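Local coordinates for polar amino acid ABC uptake transporter substrate binding protein (Streptococcus thermophilus LMG 18311, PDB 3HV1) that probably captures a polar amino acid outside the membrane and delivers it to an ABC importer, as the substrate-binding component of the uptake system, at residues K22-F27 with E63-D68; Q109-K114 with N200-G205. One frame throughout, in Å; residues are numbered along the deposited sequence.

Contact 1: residues K22-F27 with E63-D68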
# COMPACT_ATOMS: atom_id res chain seq x y z
N LYS A 22 -11.49 11.85 -24.36
CA LYS A 22 -11.24 10.47 -24.76
C LYS A 22 -9.95 9.93 -24.18
O LYS A 22 -8.97 10.65 -23.99
CB LYS A 22 -11.12 10.36 -26.29
CG LYS A 22 -12.35 10.65 -27.10
CD LYS A 22 -12.04 10.37 -28.57
CE LYS A 22 -13.23 10.64 -29.48
NZ LYS A 22 -12.89 10.33 -30.90
N ILE A 23 -9.95 8.62 -23.93
CA ILE A 23 -8.78 7.93 -23.43
C ILE A 23 -8.95 6.51 -23.94
O ILE A 23 -10.07 6.01 -24.02
CB ILE A 23 -8.73 7.94 -21.89
CG1 ILE A 23 -7.40 7.37 -21.43
CG2 ILE A 23 -9.92 7.15 -21.32
CD1 ILE A 23 -6.95 7.88 -20.07
N LYS A 24 -7.85 5.86 -24.31
CA LYS A 24 -7.91 4.50 -24.83
C LYS A 24 -7.32 3.52 -23.82
O LYS A 24 -6.23 3.74 -23.29
CB LYS A 24 -7.16 4.40 -26.17
CG LYS A 24 -7.21 3.01 -26.82
CD LYS A 24 -6.64 2.98 -28.25
CE LYS A 24 -7.61 3.60 -29.25
NZ LYS A 24 -7.24 3.33 -30.68
N ILE A 25 -8.05 2.44 -23.56
CA ILE A 25 -7.61 1.44 -22.60
C ILE A 25 -7.49 0.07 -23.25
O ILE A 25 -8.40 -0.39 -23.95
CB ILE A 25 -8.60 1.36 -21.42
CG1 ILE A 25 -8.78 2.77 -20.82
CG2 ILE A 25 -8.08 0.37 -20.37
CD1 ILE A 25 -9.73 2.83 -19.63
N GLY A 26 -6.35 -0.57 -23.02
CA GLY A 26 -6.11 -1.88 -23.59
C GLY A 26 -6.45 -2.99 -22.62
O GLY A 26 -6.20 -2.87 -21.42
N PHE A 27 -7.01 -4.07 -23.14
CA PHE A 27 -7.38 -5.21 -22.31
C PHE A 27 -7.27 -6.51 -23.08
O PHE A 27 -7.26 -6.51 -24.31
CB PHE A 27 -8.81 -5.04 -21.80
CG PHE A 27 -9.86 -5.21 -22.86
CD1 PHE A 27 -10.71 -6.32 -22.86
CD2 PHE A 27 -10.01 -4.26 -23.87
CE1 PHE A 27 -11.68 -6.48 -23.84
CE2 PHE A 27 -10.97 -4.42 -24.86
CZ PHE A 27 -11.81 -5.53 -24.84
N GLU A 63 -12.25 4.45 -24.98
CA GLU A 63 -12.12 3.66 -26.20
C GLU A 63 -11.47 2.36 -25.76
O GLU A 63 -10.30 2.34 -25.41
CB GLU A 63 -11.19 4.38 -27.20
CG GLU A 63 -10.79 3.52 -28.38
CD GLU A 63 -11.87 3.41 -29.43
OE1 GLU A 63 -12.16 4.44 -30.09
OE2 GLU A 63 -12.44 2.31 -29.59
N TRP A 64 -12.24 1.28 -25.76
CA TRP A 64 -11.72 -0.01 -25.34
C TRP A 64 -11.04 -0.75 -26.49
O TRP A 64 -11.65 -1.03 -27.52
CB TRP A 64 -12.85 -0.86 -24.75
CG TRP A 64 -13.25 -0.38 -23.37
CD1 TRP A 64 -14.33 0.41 -23.04
CD2 TRP A 64 -12.56 -0.63 -22.14
NE1 TRP A 64 -14.35 0.65 -21.68
CE2 TRP A 64 -13.27 0.03 -21.11
CE3 TRP A 64 -11.40 -1.34 -21.82
CZ2 TRP A 64 -12.86 -0.01 -19.77
CZ3 TRP A 64 -10.98 -1.38 -20.48
CH2 TRP A 64 -11.72 -0.72 -19.48
N GLN A 65 -9.77 -1.06 -26.30
CA GLN A 65 -8.98 -1.73 -27.32
C GLN A 65 -8.51 -3.12 -26.91
O GLN A 65 -7.70 -3.27 -26.01
CB GLN A 65 -7.77 -0.86 -27.66
CG GLN A 65 -6.88 -1.42 -28.76
CD GLN A 65 -7.57 -1.42 -30.10
OE1 GLN A 65 -7.96 -0.37 -30.62
NE2 GLN A 65 -7.73 -2.61 -30.67
N ALA A 66 -9.04 -4.15 -27.57
CA ALA A 66 -8.61 -5.51 -27.26
C ALA A 66 -7.19 -5.59 -27.81
O ALA A 66 -6.95 -5.21 -28.96
CB ALA A 66 -9.52 -6.53 -27.96
N ILE A 67 -6.24 -6.07 -27.01
CA ILE A 67 -4.86 -6.14 -27.47
C ILE A 67 -4.23 -7.52 -27.27
O ILE A 67 -4.79 -8.37 -26.59
CB ILE A 67 -3.97 -5.14 -26.71
CG1 ILE A 67 -3.93 -5.52 -25.22
CG2 ILE A 67 -4.48 -3.73 -26.90
CD1 ILE A 67 -2.97 -4.68 -24.39
N ASP A 68 -3.08 -7.73 -27.90
CA ASP A 68 -2.35 -8.97 -27.71
C ASP A 68 -1.77 -8.68 -26.33
O ASP A 68 -0.92 -7.79 -26.19
CB ASP A 68 -1.22 -9.10 -28.75
CG ASP A 68 -0.40 -10.36 -28.56
OD1 ASP A 68 0.03 -10.63 -27.42
OD2 ASP A 68 -0.17 -11.09 -29.56
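I25 and W64 lie side by side on one face of a parallel strand pair, and their packing with F27 is the tight, largely buried half of the contact. The CB of I25 sits over one face of the indole, 4.1 Å from the centroid of its six-membered ring, while I25 CG2 reaches W64 CZ3 at 3.4 Å. W64 also turns an edge toward the face of F27 in an offset edge-to-face pair, planes at 89°. A chi1 of 71° sets F27 CG between backbone N and carbonyl carbon and brings the ring beside the neighbouring strand, CE2 3.3 Å from A66 N. Five backbone hydrogen bonds, from E63 N to I23 O through I67 N to F27 O, fix the register.

The other face is polar and nearer solvent, with E63 exposed. K24 runs alongside both E63 and Q65, CE touching E63 CG at 3.3 Å, yet K24 NZ stays 5.1 Å from E63 OE1, too far for a salt bridge.

Strand 22-27, helix 46-56 and strand 61-66 form a parallel beta-alpha-beta connection: the helix packs on the I25 and W64 face, where N52 OD1 is hydrogen-bonded to W64 NE1, and strand 83-84 continues the sheet beyond G26.

Contact 2: residues Q109-K114 with N200-G205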
# COMPACT_ATOMS: atom_id res chain seq x y z
N GLN A 109 -6.63 -16.97 -3.75
CA GLN A 109 -7.31 -18.26 -3.76
C GLN A 109 -8.29 -18.26 -2.60
O GLN A 109 -7.96 -17.81 -1.50
CB GLN A 109 -6.30 -19.40 -3.55
CG GLN A 109 -5.30 -19.53 -4.67
CD GLN A 109 -5.98 -19.66 -6.01
OE1 GLN A 109 -6.84 -20.52 -6.20
NE2 GLN A 109 -5.61 -18.81 -6.95
N VAL A 110 -9.51 -18.74 -2.86
CA VAL A 110 -10.52 -18.84 -1.82
C VAL A 110 -10.97 -20.28 -1.75
O VAL A 110 -10.94 -21.00 -2.76
CB VAL A 110 -11.76 -17.96 -2.12
CG1 VAL A 110 -11.38 -16.48 -2.05
CG2 VAL A 110 -12.35 -18.31 -3.48
N LEU A 111 -11.35 -20.72 -0.56
CA LEU A 111 -11.84 -22.08 -0.36
C LEU A 111 -13.36 -21.94 -0.41
O LEU A 111 -13.93 -21.14 0.34
CB LEU A 111 -11.42 -22.63 1.00
CG LEU A 111 -12.13 -23.92 1.41
CD1 LEU A 111 -11.66 -25.08 0.53
CD2 LEU A 111 -11.86 -24.22 2.87
N VAL A 112 -14.00 -22.70 -1.27
CA VAL A 112 -15.45 -22.63 -1.40
C VAL A 112 -16.10 -23.92 -0.92
O VAL A 112 -15.68 -25.02 -1.29
CB VAL A 112 -15.86 -22.39 -2.86
CG1 VAL A 112 -17.38 -22.34 -2.99
CG2 VAL A 112 -15.23 -21.10 -3.35
N THR A 113 -17.10 -23.78 -0.07
CA THR A 113 -17.80 -24.95 0.42
C THR A 113 -19.27 -24.58 0.48
O THR A 113 -19.61 -23.39 0.52
CB THR A 113 -17.35 -25.38 1.83
OG1 THR A 113 -17.71 -24.37 2.77
CG2 THR A 113 -15.85 -25.61 1.86
N LYS A 114 -20.13 -25.58 0.46
CA LYS A 114 -21.56 -25.31 0.56
C LYS A 114 -21.81 -24.97 2.02
O LYS A 114 -21.21 -25.57 2.91
CB LYS A 114 -22.38 -26.54 0.17
CG LYS A 114 -22.21 -26.99 -1.26
CD LYS A 114 -23.38 -27.87 -1.70
CE LYS A 114 -23.49 -29.16 -0.88
NZ LYS A 114 -24.67 -29.96 -1.30
N ASN A 200 -19.85 -20.77 1.45
CA ASN A 200 -18.87 -20.07 2.29
C ASN A 200 -17.72 -19.87 1.30
O ASN A 200 -17.22 -20.84 0.74
CB ASN A 200 -18.36 -20.97 3.42
CG ASN A 200 -19.42 -21.28 4.45
OD1 ASN A 200 -19.54 -22.42 4.90
ND2 ASN A 200 -20.17 -20.27 4.85
N VAL A 201 -17.33 -18.62 1.07
CA VAL A 201 -16.22 -18.32 0.17
C VAL A 201 -15.22 -17.64 1.08
O VAL A 201 -15.38 -16.47 1.43
CB VAL A 201 -16.65 -17.36 -0.93
CG1 VAL A 201 -15.51 -17.17 -1.93
CG2 VAL A 201 -17.90 -17.90 -1.61
N MSE A 202 -14.21 -18.41 1.47
CA MSE A 202 -13.22 -17.96 2.42
C MSE A 202 -11.80 -17.81 1.90
O MSE A 202 -11.34 -18.64 1.11
CB MSE A 202 -13.20 -18.96 3.59
CG MSE A 202 -14.60 -19.41 4.04
SE MSE A 202 -14.67 -21.04 5.04
CE MSE A 202 -14.75 -22.30 3.62
N PRO A 203 -11.09 -16.75 2.33
CA PRO A 203 -9.70 -16.56 1.89
C PRO A 203 -8.98 -17.82 2.34
O PRO A 203 -9.09 -18.24 3.50
CB PRO A 203 -9.27 -15.32 2.65
CG PRO A 203 -10.54 -14.52 2.73
CD PRO A 203 -11.56 -15.59 3.10
N ALA A 204 -8.25 -18.44 1.41
CA ALA A 204 -7.56 -19.69 1.67
C ALA A 204 -6.32 -19.58 2.55
O ALA A 204 -6.06 -20.47 3.37
CB ALA A 204 -7.20 -20.35 0.34
N GLY A 205 -5.56 -18.51 2.38
CA GLY A 205 -4.35 -18.34 3.17
C GLY A 205 -3.11 -18.23 2.29
O GLY A 205 -2.02 -18.01 2.79
O HOH W 1 -5.53 -17.41 -0.45
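L111 and the selenomethionine M202 face each other as a hydrogen-bonded antiparallel pair, and their side chains run alongside on the same face of the sheet. M202 bends at its last torsion (chi3 -86°), which turns the terminal methyl back across the strand boundary: CE comes within 3.5 Å of L111 CD2. M202 crosses T113 at about a right angle, with CE 3.7 Å from T113 OG1; the methyl thus touches both L111 and T113.

On the other face the valines differ in orientation. V112 and V201, a non-hydrogen-bonded pair, point the same way, whereas V110 crosses V201 at a slant. V201 CG1, anti to its backbone N (chi1 -174°), serves both neighbours, lying 3.7 Å from V110 CG2 and 4.2 Å from V112 CG2. Helix 183-192 covers this face, with A186 against both V110 and V112.

Toward the end of strand 200-203 the pattern changes: V110 and P203 diverge, and the methyl of A204 instead turns to strand 109-114, its CB 3.2 Å from Q109 O. At the far end the T113 and N200 side chains cross, and T113 OG1 is hydrogen-bonded to I119 O.

Strand 105-114 lies between strands 178-182 and 199-203, antiparallel to both, in one lobe of the solute-binding fold. Chemically, main-chain polarity runs between a valine face and a mixed face of L111, M202, T113 and N200. L111 and M202 exchange two bonds, the one from M202 N to L111 O nearly straight at 179°, and T113 and N200 exchange two more; V110 and V112 bond instead to strand 178-182. Q109 O accepts from A204 N at 3.0 Å and probably from a water, which accepts from G205 N and so carries the link two residues past the strand.

In the fold
After helix 14-20 the chain enters strand 22-27, and contact 1 closes a loop of 35 residues holding helix 46-56 and the small three-stranded sheet, a return that pairs two parallel strands. Only after that loop is complete does the chain enter strand 105-114, whose later partner, strand 199-203, closes the 85-residue loop of contact 2 through antiparallel pairing. The two closures therefore stand in series, neither nested nor crossed. They lie on opposite sides of the chain's centre, with centres 33 Å apart and no touching atoms, yet both belong to one branched sheet. Strand 209-215 links their regions, pairing with both 83-84 and 105-114, consistent with the two-lobed architecture of solute-binding proteins.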